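Putative dehydrogenase (Amycolatopsis orientalis, PDB 5A9T) catalyses the NADPH-dependent, stereoselective reduction of imines to chiral amines. Local coordinates at residues 15-20 / 123-128; 67-71 / 93-97; 238-242 / 269-273; 245-249 / 262-266; 140-144 / 156-160. All coordinates share one frame; numbering follows the deposited sequence.

Contact 1: 15-20 / 123-128; sequences PMGSAL and VPPAMV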
# COMPACT_ATOMS: atom_id res chain seq x y z
N PRO A 15 -10.39 10.58 25.05
CA PRO A 15 -10.22 11.53 23.92
C PRO A 15 -11.21 11.25 22.74
O PRO A 15 -11.75 12.18 22.17
CB PRO A 15 -8.78 11.15 23.47
CG PRO A 15 -8.11 10.75 24.71
CD PRO A 15 -9.14 9.95 25.51
N MET A 16 -11.42 9.96 22.46
CA MET A 16 -12.36 9.58 21.42
C MET A 16 -13.78 9.92 21.83
O MET A 16 -14.53 10.56 21.10
CB MET A 16 -12.23 8.14 20.99
CG MET A 16 -13.12 7.91 19.75
SD MET A 16 -12.76 8.87 18.28
CE MET A 16 -11.42 7.97 17.65
N GLY A 17 -14.25 9.48 23.02
CA GLY A 17 -15.59 9.82 23.43
C GLY A 17 -15.92 11.27 23.53
O GLY A 17 -16.99 11.70 23.18
N SER A 18 -14.93 12.02 24.01
CA SER A 18 -15.09 13.42 24.02
C SER A 18 -15.27 14.04 22.64
O SER A 18 -16.10 14.93 22.39
CB SER A 18 -13.88 14.06 24.68
OG SER A 18 -13.80 13.69 26.04
N ALA A 19 -14.48 13.54 21.63
CA ALA A 19 -14.65 14.00 20.25
C ALA A 19 -16.05 13.66 19.65
O ALA A 19 -16.64 14.42 18.97
CB ALA A 19 -13.55 13.45 19.36
N LEU A 20 -16.54 12.49 20.02
CA LEU A 20 -17.88 12.12 19.62
C LEU A 20 -18.93 13.06 20.19
O LEU A 20 -19.80 13.55 19.50
CB LEU A 20 -18.20 10.69 20.04
CG LEU A 20 -17.32 9.57 19.51
CD1 LEU A 20 -17.46 8.18 20.16
CD2 LEU A 20 -17.42 9.41 18.02
N VAL A 123 -10.63 6.94 11.93
CA VAL A 123 -9.87 8.20 11.93
C VAL A 123 -9.54 8.56 13.33
O VAL A 123 -10.11 8.07 14.32
CB VAL A 123 -10.62 9.37 11.19
CG1 VAL A 123 -10.83 8.98 9.78
CG2 VAL A 123 -11.93 9.66 11.97
N PRO A 124 -8.59 9.44 13.56
CA PRO A 124 -8.34 9.89 14.91
C PRO A 124 -9.41 10.85 15.44
O PRO A 124 -10.19 11.44 14.65
CB PRO A 124 -6.92 10.60 14.84
CG PRO A 124 -6.57 10.48 13.40
CD PRO A 124 -7.61 9.91 12.56
N PRO A 125 -9.38 11.01 16.78
CA PRO A 125 -10.39 11.89 17.39
C PRO A 125 -10.57 13.26 16.75
O PRO A 125 -11.69 13.71 16.56
CB PRO A 125 -9.95 11.95 18.86
CG PRO A 125 -9.19 10.72 19.12
CD PRO A 125 -8.56 10.35 17.80
N ALA A 126 -9.46 13.90 16.30
CA ALA A 126 -9.57 15.25 15.73
C ALA A 126 -10.24 15.29 14.47
O ALA A 126 -10.68 16.35 14.02
CB ALA A 126 -8.18 15.89 15.54
N MET A 127 -10.37 14.15 13.76
CA MET A 127 -11.04 14.11 12.52
C MET A 127 -12.58 13.74 12.56
O MET A 127 -13.32 13.87 11.59
CB MET A 127 -10.35 13.18 11.56
CG MET A 127 -9.04 13.79 11.09
SD MET A 127 -8.38 12.75 9.81
CE MET A 127 -9.75 12.53 8.68
N VAL A 128 -12.99 13.32 13.77
CA VAL A 128 -14.39 12.97 13.95
C VAL A 128 -15.26 14.18 13.63
O VAL A 128 -14.93 15.33 14.04
CB VAL A 128 -14.66 12.43 15.39
CG1 VAL A 128 -16.20 12.33 15.60
CG2 VAL A 128 -13.82 11.08 15.58
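Pro-125 O has two neighbours: it accepts a hydrogen bond from Val-128 N, 3.1 Å away, which closes the tight 3-10 turn of 125-127, and the methyl group Ala-19 CB of the facing helix presses against it at 3.4 Å. On the helix side, Pro-15 O takes the N-H of Ala-19 and meets the ring carbon Pro-125 CB as well. The proline ring thus sits against the first turn of helix 15-26, the helix that follows the glycine-rich loop of the Rossmann fold; Gly-14, Met-16 and Gly-17 belong to the NADP(+) site of this protein. Met-16 reaches across to both ends of 123-128. With CG anti to the backbone N (chi1 -172°) and the chain bent twice beyond it, its thioether crosses the Pro-125 ring at about a right angle, CE lying 3.7 Å from Pro-125 CD and 3.6 Å from Val-123 O. Its sulfur lies beside the other end of the turn, Met-16 SD being 3.6 Å from Val-128 CG2. Cut back to an alanine here, the side chain loses SD and CE, and a gap would probably open between the helix and the turn, beside the Pro-125 ring and Val-128 CG2. The second branch of that valine, CG1, packs on Leu-20 CD2 at 4.0 Å, while Cys-68 covers both Met-16 and Leu-20 from a neighbouring loop.

Contact 2: 67-71 / 93-97; sequences VCLAD and NLNSG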
# COMPACT_ATOMS: atom_id res chain seq x y z
N VAL A 67 -21.53 4.43 22.99
CA VAL A 67 -20.68 3.94 24.07
C VAL A 67 -19.23 3.91 23.53
O VAL A 67 -18.98 3.28 22.48
CB VAL A 67 -21.16 2.63 24.59
CG1 VAL A 67 -20.25 2.16 25.72
CG2 VAL A 67 -22.57 2.71 25.11
N CYS A 68 -18.28 4.49 24.28
CA CYS A 68 -16.86 4.48 23.91
C CYS A 68 -16.05 4.42 25.20
O CYS A 68 -15.49 5.43 25.69
CB CYS A 68 -16.59 5.68 23.04
SG CYS A 68 -14.96 5.57 22.23
N LEU A 69 -16.02 3.21 25.77
CA LEU A 69 -15.40 2.99 27.12
C LEU A 69 -13.92 2.79 26.93
O LEU A 69 -13.46 2.48 25.86
CB LEU A 69 -16.02 1.80 27.80
CG LEU A 69 -17.53 1.89 28.10
CD1 LEU A 69 -17.97 0.51 28.53
CD2 LEU A 69 -17.93 2.89 29.10
N ALA A 70 -13.17 2.91 28.05
CA ALA A 70 -11.78 2.49 28.04
C ALA A 70 -11.60 1.03 27.64
O ALA A 70 -12.50 0.17 27.92
CB ALA A 70 -11.20 2.77 29.49
N ASP A 71 -10.48 0.62 27.03
CA ASP A 71 -10.27 -0.82 26.64
C ASP A 71 -10.45 -1.83 27.78
O ASP A 71 -10.97 -2.92 27.65
CB ASP A 71 -8.87 -1.11 25.99
CG ASP A 71 -8.57 -0.24 24.77
OD1 ASP A 71 -9.52 0.35 24.17
OD2 ASP A 71 -7.38 -0.17 24.37
N ASN A 93 -21.91 0.72 20.01
CA ASN A 93 -20.67 0.50 20.67
C ASN A 93 -19.50 0.74 19.74
O ASN A 93 -19.33 -0.03 18.81
CB ASN A 93 -20.62 -0.94 21.15
CG ASN A 93 -19.42 -1.21 22.06
OD1 ASN A 93 -18.56 -0.37 22.28
ND2 ASN A 93 -19.36 -2.48 22.61
N LEU A 94 -18.70 1.74 20.10
CA LEU A 94 -17.57 2.17 19.22
C LEU A 94 -16.26 1.71 19.79
O LEU A 94 -15.20 2.14 19.26
CB LEU A 94 -17.66 3.62 18.95
CG LEU A 94 -18.89 4.10 18.25
CD1 LEU A 94 -18.93 5.60 18.06
CD2 LEU A 94 -19.10 3.42 16.89
N ASN A 95 -16.22 0.78 20.72
CA ASN A 95 -14.88 0.32 21.21
C ASN A 95 -14.82 -1.11 21.60
O ASN A 95 -14.27 -1.44 22.70
CB ASN A 95 -14.29 1.27 22.25
CG ASN A 95 -12.78 1.03 22.54
OD1 ASN A 95 -12.06 0.65 21.68
ND2 ASN A 95 -12.36 1.19 23.82
N SER A 96 -15.36 -1.99 20.77
CA SER A 96 -15.17 -3.40 21.08
C SER A 96 -13.69 -3.78 20.78
O SER A 96 -13.05 -3.34 19.83
CB SER A 96 -16.02 -4.35 20.32
OG SER A 96 -17.39 -4.29 20.62
N GLY A 97 -13.20 -4.66 21.58
CA GLY A 97 -11.74 -5.06 21.38
C GLY A 97 -11.57 -6.05 20.24
O GLY A 97 -10.56 -5.93 19.40
O HOH W 1 -17.03 0.82 24.44
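Two neighbouring parallel strands of the Rossmann sheet, 64-67 and 90-93, end here and give way to loops that contribute Ala-70 and Asn-95 to the NADP(+) site. Val-67 and Asn-93 form the last parallel bridge, and just beyond it Leu-94 N donates to Val-67 O at 2.8 Å in a nearly straight bond (172°). The loops are then tied by side chains. Asn-95 holds CG opposite its backbone N (chi1 -166°), which carries the amide over to 67-71, where its single nitrogen serves two acceptors: ND2 is 2.7 Å from Leu-69 O and 3.0 Å from Asp-71 OD1. Both acceptors lie close to the amide plane, which fixes the rotation of the group, while the Asp-71 carboxylate is turned 48° against it. A leucine at Asn-95 has no N-H to offer there, and Leu-69 O and Asp-71 OD1 would probably lose the donor that draws them together. The backbone of Asn-95 is held too, in an Asx turn: its N donates to Asn-93 OD1 at 3.0 Å from above the carbonyl plane. That oxygen has a further partner, a water that donates to Asn-93 OD1 at 2.9 Å and accepts from Leu-69 N at 2.9 Å.

Contact 3: 238-242 / 269-273; sequences LEMNV and LDRAV. With YLG ((1R)-1-methyl-1,2,3,4-tetrahydroisoquinoline), chain B.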
# COMPACT_ATOMS: atom_id res chain seq x y z
N LEU A 238 4.92 -17.48 -8.68
CA LEU A 238 5.39 -17.15 -7.39
C LEU A 238 6.89 -17.31 -7.32
O LEU A 238 7.60 -16.43 -6.81
CB LEU A 238 4.65 -17.95 -6.35
CG LEU A 238 4.95 -17.65 -4.88
CD1 LEU A 238 3.73 -17.89 -4.02
CD2 LEU A 238 6.15 -18.43 -4.35
N GLU A 239 7.39 -18.47 -7.78
CA GLU A 239 8.84 -18.59 -7.71
C GLU A 239 9.60 -17.56 -8.53
O GLU A 239 10.76 -17.16 -8.17
CB GLU A 239 9.19 -20.07 -8.03
CG GLU A 239 9.03 -20.43 -9.50
CD GLU A 239 8.98 -21.97 -9.78
OE1 GLU A 239 9.20 -22.78 -8.86
OE2 GLU A 239 8.64 -22.33 -10.93
N MET A 240 9.13 -16.99 -9.65
CA MET A 240 9.77 -15.93 -10.37
C MET A 240 9.99 -14.68 -9.51
O MET A 240 10.93 -13.96 -9.64
CB MET A 240 9.09 -15.58 -11.66
CG MET A 240 9.21 -16.71 -12.70
SD MET A 240 8.00 -16.52 -14.02
CE MET A 240 8.42 -14.92 -14.63
N ASN A 241 9.07 -14.44 -8.63
CA ASN A 241 9.14 -13.34 -7.65
C ASN A 241 10.17 -13.53 -6.60
O ASN A 241 10.67 -12.50 -6.08
CB ASN A 241 7.73 -13.09 -7.07
CG ASN A 241 6.79 -12.49 -8.06
OD1 ASN A 241 6.01 -13.27 -8.72
ND2 ASN A 241 6.86 -11.28 -8.28
N VAL A 242 10.53 -14.76 -6.31
CA VAL A 242 11.66 -14.97 -5.35
C VAL A 242 12.86 -14.39 -6.03
O VAL A 242 13.72 -13.70 -5.35
CB VAL A 242 11.81 -16.48 -5.08
CG1 VAL A 242 13.23 -16.76 -4.39
CG2 VAL A 242 10.73 -17.04 -4.21
N LEU A 269 7.72 -16.17 0.61
CA LEU A 269 7.69 -16.91 -0.66
C LEU A 269 8.35 -18.26 -0.56
O LEU A 269 7.91 -19.23 -1.16
CB LEU A 269 8.22 -16.09 -1.81
CG LEU A 269 7.50 -14.72 -2.05
CD1 LEU A 269 7.97 -14.16 -3.33
CD2 LEU A 269 6.03 -14.85 -2.01
N ASP A 270 9.47 -18.32 0.10
CA ASP A 270 10.13 -19.65 0.34
C ASP A 270 9.20 -20.63 1.06
O ASP A 270 9.11 -21.84 0.65
CB ASP A 270 11.33 -19.35 1.26
CG ASP A 270 12.50 -18.58 0.54
OD1 ASP A 270 12.64 -18.58 -0.74
OD2 ASP A 270 13.33 -17.95 1.32
N ARG A 271 8.43 -20.19 2.02
CA ARG A 271 7.41 -21.04 2.72
C ARG A 271 6.40 -21.61 1.71
O ARG A 271 6.00 -22.79 1.71
CB ARG A 271 6.69 -20.22 3.82
CG ARG A 271 5.81 -20.90 4.88
CD ARG A 271 5.35 -19.83 5.88
NE ARG A 271 4.08 -20.24 6.47
CZ ARG A 271 3.17 -19.44 7.06
NH1 ARG A 271 3.31 -18.07 7.21
NH2 ARG A 271 2.08 -20.04 7.51
N ALA A 272 5.94 -20.76 0.83
CA ALA A 272 5.00 -21.13 -0.20
C ALA A 272 5.59 -22.06 -1.22
O ALA A 272 4.87 -23.02 -1.61
CB ALA A 272 4.50 -19.84 -0.89
N VAL A 273 6.84 -21.87 -1.64
CA VAL A 273 7.47 -22.74 -2.63
C VAL A 273 7.64 -24.15 -1.93
O VAL A 273 7.29 -25.20 -2.54
CB VAL A 273 8.82 -22.22 -3.13
CG1 VAL A 273 9.57 -23.31 -3.91
CG2 VAL A 273 8.65 -21.03 -4.06
C4 YLG B . 6.13 -7.11 -8.30
C14 YLG B . 5.10 -7.79 -7.66
C5 YLG B . 4.20 -8.71 -8.30
C6 YLG B . 3.17 -9.36 -7.69
C11 YLG B . 3.07 -9.07 -6.35
C8 YLG B . 3.08 -8.45 -10.53
C10 YLG B . 4.30 -9.02 -9.73
C12 YLG B . 3.93 -8.17 -5.68
C13 YLG B . 4.99 -7.52 -6.30
N2 YLG B . 5.57 -8.49 -10.25
C3 YLG B . 6.07 -7.20 -9.87
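This is an apolar helix-helix contact in the C-terminal helical domain, where helices 238-255 and 260-274 run roughly antiparallel; over the segments 238-242 and 269-273 their axes approach to 9.7 Å at an angle of 142°. Leu-238 provides the forked contact at one end. Its CG lies anti to the backbone N (chi1 -175°), which carries the two methyls over to the facing helix: Leu-238 CD1 rests on Ala-272 CB at 3.8 Å, and Leu-238 CD2 meets Val-273 CG2 at 3.6 Å while also lying close to the carbonyl oxygen of Leu-269. Val-273 CG2 extends to the CB of Glu-239 as well, so that the stem of this acidic side chain shields the edge of the apolar patch. The two helices are successive in the chain and form an antiparallel hairpin. One turn along, Val-242 and Leu-269 slide past each other in opposite directions, with Val-242 CG2 3.6 Å from Leu-269 CB. The end of Leu-269 passes on to Asn-241, its CD1 touching Asn-241 CB at 3.9 Å. Asn-241 lines the pocket of the bound (R)-methyltetrahydroisoquinoline together with Tyr-282 and Tyr-283, and Tyr-282 lies against both Asn-241 and Leu-269. At the border of the contact Val-242 CG1 comes to 4.1 Å from Asp-270 OD1, crossing that side chain at about a right angle. Arg-271 faces the dimer partner, where it pairs with Asp-258 and Glu-260 of the second subunit.

Contact 4: 245-249 / 262-266; sequences LKHII and PVRNK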
# COMPACT_ATOMS: atom_id res chain seq x y z
N LEU A 245 12.97 -10.55 -5.63
CA LEU A 245 13.29 -10.18 -4.27
C LEU A 245 14.79 -10.36 -4.00
O LEU A 245 15.37 -9.54 -3.28
CB LEU A 245 12.47 -10.90 -3.24
CG LEU A 245 11.08 -10.25 -3.01
CD1 LEU A 245 10.10 -11.22 -2.46
CD2 LEU A 245 11.22 -8.97 -2.17
N LYS A 246 15.33 -11.46 -4.53
CA LYS A 246 16.85 -11.60 -4.40
C LYS A 246 17.55 -10.40 -4.99
O LYS A 246 18.57 -9.87 -4.37
CB LYS A 246 17.26 -12.97 -5.06
CG LYS A 246 16.90 -14.16 -4.29
CD LYS A 246 17.30 -15.44 -5.07
CE LYS A 246 17.13 -16.57 -4.09
NZ LYS A 246 17.29 -17.94 -4.62
N HIS A 247 17.09 -9.87 -6.13
CA HIS A 247 17.59 -8.71 -6.77
C HIS A 247 17.49 -7.45 -5.86
O HIS A 247 18.42 -6.59 -5.71
CB HIS A 247 16.94 -8.55 -8.12
CG HIS A 247 17.81 -7.84 -9.05
ND1 HIS A 247 18.84 -8.49 -9.72
CD2 HIS A 247 17.93 -6.52 -9.32
CE1 HIS A 247 19.54 -7.59 -10.39
NE2 HIS A 247 18.98 -6.40 -10.19
N ILE A 248 16.28 -7.28 -5.28
CA ILE A 248 16.03 -6.17 -4.41
C ILE A 248 17.02 -6.20 -3.25
O ILE A 248 17.53 -5.15 -2.79
CB ILE A 248 14.56 -6.11 -3.93
CG1 ILE A 248 13.71 -5.85 -5.15
CG2 ILE A 248 14.39 -5.12 -2.78
CD1 ILE A 248 12.24 -6.16 -4.84
N ILE A 249 17.19 -7.38 -2.71
CA ILE A 249 18.12 -7.59 -1.52
C ILE A 249 19.49 -7.21 -1.98
O ILE A 249 20.21 -6.51 -1.23
CB ILE A 249 18.05 -9.03 -1.01
CG1 ILE A 249 16.70 -9.34 -0.41
CG2 ILE A 249 19.14 -9.36 -0.01
CD1 ILE A 249 16.37 -10.79 -0.23
N PRO A 262 12.85 -6.83 2.55
CA PRO A 262 12.80 -7.74 1.40
C PRO A 262 13.19 -9.16 1.80
O PRO A 262 12.65 -10.10 1.21
CB PRO A 262 13.69 -7.06 0.37
CG PRO A 262 14.62 -6.21 1.22
CD PRO A 262 13.73 -5.68 2.27
N VAL A 263 14.10 -9.32 2.79
CA VAL A 263 14.37 -10.75 3.18
C VAL A 263 13.20 -11.41 3.81
O VAL A 263 12.96 -12.61 3.52
CB VAL A 263 15.56 -10.71 4.19
CG1 VAL A 263 15.64 -12.02 5.04
CG2 VAL A 263 16.80 -10.33 3.46
N ARG A 264 12.45 -10.77 4.67
CA ARG A 264 11.22 -11.35 5.25
C ARG A 264 10.18 -11.61 4.17
O ARG A 264 9.45 -12.60 4.25
CB ARG A 264 10.62 -10.49 6.36
CG ARG A 264 11.43 -10.43 7.72
CD ARG A 264 12.14 -11.71 8.16
NE ARG A 264 12.82 -11.57 9.50
CZ ARG A 264 14.12 -11.27 9.70
N ASN A 265 10.08 -10.70 3.17
CA ASN A 265 9.16 -10.94 2.04
C ASN A 265 9.63 -12.12 1.24
O ASN A 265 8.72 -12.92 0.86
CB ASN A 265 9.08 -9.69 1.19
CG ASN A 265 8.26 -8.60 1.82
OD1 ASN A 265 7.34 -8.85 2.64
ND2 ASN A 265 8.50 -7.36 1.44
N LYS A 266 10.91 -12.31 1.03
CA LYS A 266 11.39 -13.49 0.36
C LYS A 266 11.08 -14.74 1.22
O LYS A 266 10.54 -15.74 0.75
CB LYS A 266 12.83 -13.38 0.07
CG LYS A 266 13.40 -14.64 -0.54
CD LYS A 266 14.75 -14.35 -1.15
CE LYS A 266 15.80 -14.88 -0.24
NZ LYS A 266 15.75 -16.37 -0.15
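Apolar side chains, with the methylenes of Lys-266, make most of this contact between the antiparallel helical segments 245-249 and 262-266, whose axes run 9.2 Å apart at 161°. Pro-262 is a common partner: its CB takes Ile-248 CG2 at 3.8 Å, and Ile-249 CG1 and Leu-245 CD2 close in on the same carbon. Ile-249 then passes the ring, and its terminal CD1 meets Val-263 CG2 at 3.7 Å, the two side chains crossing at about a right angle. Packing on backbone comes next. Leu-245 reaches the surface of the opposite helix, with CD1 3.7 Å from Lys-266 N and CD2 close to Pro-262 O.

The lysines join through their methylene groups. Lys-266 leaves its helix with CG anti to the backbone N (chi1 176°) and bends further out, bringing its CD to 3.8 Å from Lys-246 CG and also near Ile-249 CD1. Their ammonium groups stand 5.0 Å apart, NZ to NZ, and Lys-266 NZ forms a salt bridge with Asp-270. Tyr-179 of the second subunit packs on Leu-245 and Ile-248. The helices are therefore held by shape and apolar burial, with the two ammonium groups lying on one side of the packing, where Asp-270 probably offsets part of their repulsion.

Contact 5: 140-144 / 156-160; sequences SAEVF and DPVHL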
# COMPACT_ATOMS: atom_id res chain seq x y z
N SER A 140 -27.37 -4.74 13.74
CA SER A 140 -28.72 -4.51 13.22
C SER A 140 -28.89 -3.51 12.06
O SER A 140 -28.55 -2.37 12.17
CB SER A 140 -29.55 -4.07 14.40
OG SER A 140 -30.84 -3.63 13.96
N ALA A 141 -29.43 -4.01 10.96
CA ALA A 141 -29.76 -3.20 9.85
C ALA A 141 -30.85 -2.14 10.18
O ALA A 141 -30.84 -1.04 9.68
CB ALA A 141 -30.17 -3.99 8.64
N GLU A 142 -31.77 -2.55 11.05
CA GLU A 142 -32.85 -1.62 11.47
C GLU A 142 -32.35 -0.49 12.27
O GLU A 142 -32.73 0.67 12.07
CB GLU A 142 -33.91 -2.40 12.31
CG GLU A 142 -34.70 -3.47 11.55
CD GLU A 142 -33.86 -4.64 11.05
OE1 GLU A 142 -32.95 -5.18 11.77
OE2 GLU A 142 -34.06 -4.89 9.86
N VAL A 143 -31.41 -0.78 13.19
CA VAL A 143 -30.79 0.25 13.97
C VAL A 143 -30.00 1.23 13.11
O VAL A 143 -30.03 2.41 13.23
CB VAL A 143 -29.86 -0.20 15.19
CG1 VAL A 143 -29.04 0.88 15.79
CG2 VAL A 143 -30.68 -1.00 16.24
N PHE A 144 -29.21 0.64 12.20
CA PHE A 144 -28.51 1.44 11.28
C PHE A 144 -29.44 2.39 10.48
O PHE A 144 -29.14 3.56 10.37
CB PHE A 144 -27.61 0.57 10.29
CG PHE A 144 -26.76 1.36 9.36
CD1 PHE A 144 -25.55 1.82 9.77
CD2 PHE A 144 -27.17 1.61 8.08
CE1 PHE A 144 -24.72 2.52 8.94
CE2 PHE A 144 -26.42 2.41 7.26
CZ PHE A 144 -25.18 2.85 7.67
N ASP A 156 -18.81 9.38 7.67
CA ASP A 156 -19.52 8.67 6.70
C ASP A 156 -19.84 7.26 7.21
O ASP A 156 -18.91 6.50 7.44
CB ASP A 156 -18.75 8.50 5.38
CG ASP A 156 -19.58 7.91 4.28
OD1 ASP A 156 -20.82 8.07 4.29
OD2 ASP A 156 -19.00 7.30 3.32
N PRO A 157 -21.11 6.87 7.35
CA PRO A 157 -21.40 5.62 7.98
C PRO A 157 -21.54 4.51 6.93
O PRO A 157 -22.27 4.67 5.95
CB PRO A 157 -22.73 5.89 8.66
CG PRO A 157 -23.39 6.90 7.81
CD PRO A 157 -22.31 7.73 7.22
N VAL A 158 -20.87 3.39 7.09
CA VAL A 158 -20.89 2.24 6.22
C VAL A 158 -21.35 1.02 6.98
O VAL A 158 -20.78 0.64 7.95
CB VAL A 158 -19.47 1.95 5.64
CG1 VAL A 158 -19.56 0.72 4.76
CG2 VAL A 158 -19.00 3.11 4.82
N HIS A 159 -22.45 0.38 6.58
CA HIS A 159 -22.93 -0.81 7.17
C HIS A 159 -22.40 -1.99 6.42
O HIS A 159 -22.79 -2.21 5.25
CB HIS A 159 -24.49 -0.78 7.17
CG HIS A 159 -25.09 -1.94 7.86
ND1 HIS A 159 -25.14 -2.15 9.20
CD2 HIS A 159 -25.79 -2.98 7.31
CE1 HIS A 159 -25.77 -3.30 9.48
NE2 HIS A 159 -26.15 -3.83 8.33
N LEU A 160 -21.67 -2.78 7.13
CA LEU A 160 -20.94 -3.91 6.51
C LEU A 160 -21.79 -5.11 6.42
O LEU A 160 -21.57 -5.95 5.55
CB LEU A 160 -19.72 -4.26 7.28
CG LEU A 160 -18.68 -3.13 7.38
CD1 LEU A 160 -17.66 -3.52 8.40
CD2 LEU A 160 -18.06 -2.80 6.04
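Ser-140 meets strand 156-161 through its backbone, the carbonyl oxygen lying 4.0 Å from His-159 CE1. Its side chain serves the helix instead: as N-cap of helix 141-152, Ser-140 OG accepts from Val-143 N at 3.0 Å in a nearly straight bond (168°), which fixes the first turn beside the strand. Ala-141 follows, its CA and CB both about 4.0 Å from His-159 NE2, so the far end of the imidazole lies against the start of the helix. Phe-144, one turn further, carries most of the contact. Its CG is anti to the backbone N (chi1 -176°), which sends the ring out over the strand, and His-159 CB sits 3.5 Å from the ring centroid, almost exactly on the normal, in a CH-pi contact. The imidazole runs back past the phenyl ring toward the helix, the two planes inclined by 36°. His-159 ND1 is buried here, 3.8 Å from Phe-144 CB, and has no polar partner in the model. Two residues earlier in the strand, Pro-157 O stands at the edge of the Phe-144 ring, near its plane, while Pro-157 CB touches Phe-144 CE1 at 3.9 Å; Leu-117 of the sheet also packs on this phenylalanine. Helix 141-152 is thereby laid on the strand it leads into, the packing expected of a beta-alpha-beta crossover, which here connects the neighbouring parallel strands 134-139 and 156-161 at one end of the nucleotide-binding sheet.

Overall arrangement
The contacts fall into two groups on separate domains. Contacts 1, 2 and 5 belong to the nucleotide-binding domain. Contact 2 is nested in the loop closed by contact 1, and they touch directly, Leu-20 CD1 lying 3.6 Å from Leu-94 CD1; each contributes residues to the NADP(+) site. Contact 5 is away from that site, its centre about 17 Å from that of contact 2. Contacts 3 and 4 share helices 238-255 and 260-274, with centres about 11 Å apart, and meet through Leu-269 and Leu-245. Contact 3 borders the amine pocket. Contacts 2 and 4 have centres about 40 Å apart within the chain, yet His-247 of contact 4 hydrogen-bonds to Gly-97 of the second subunit, a residue of its contact 2.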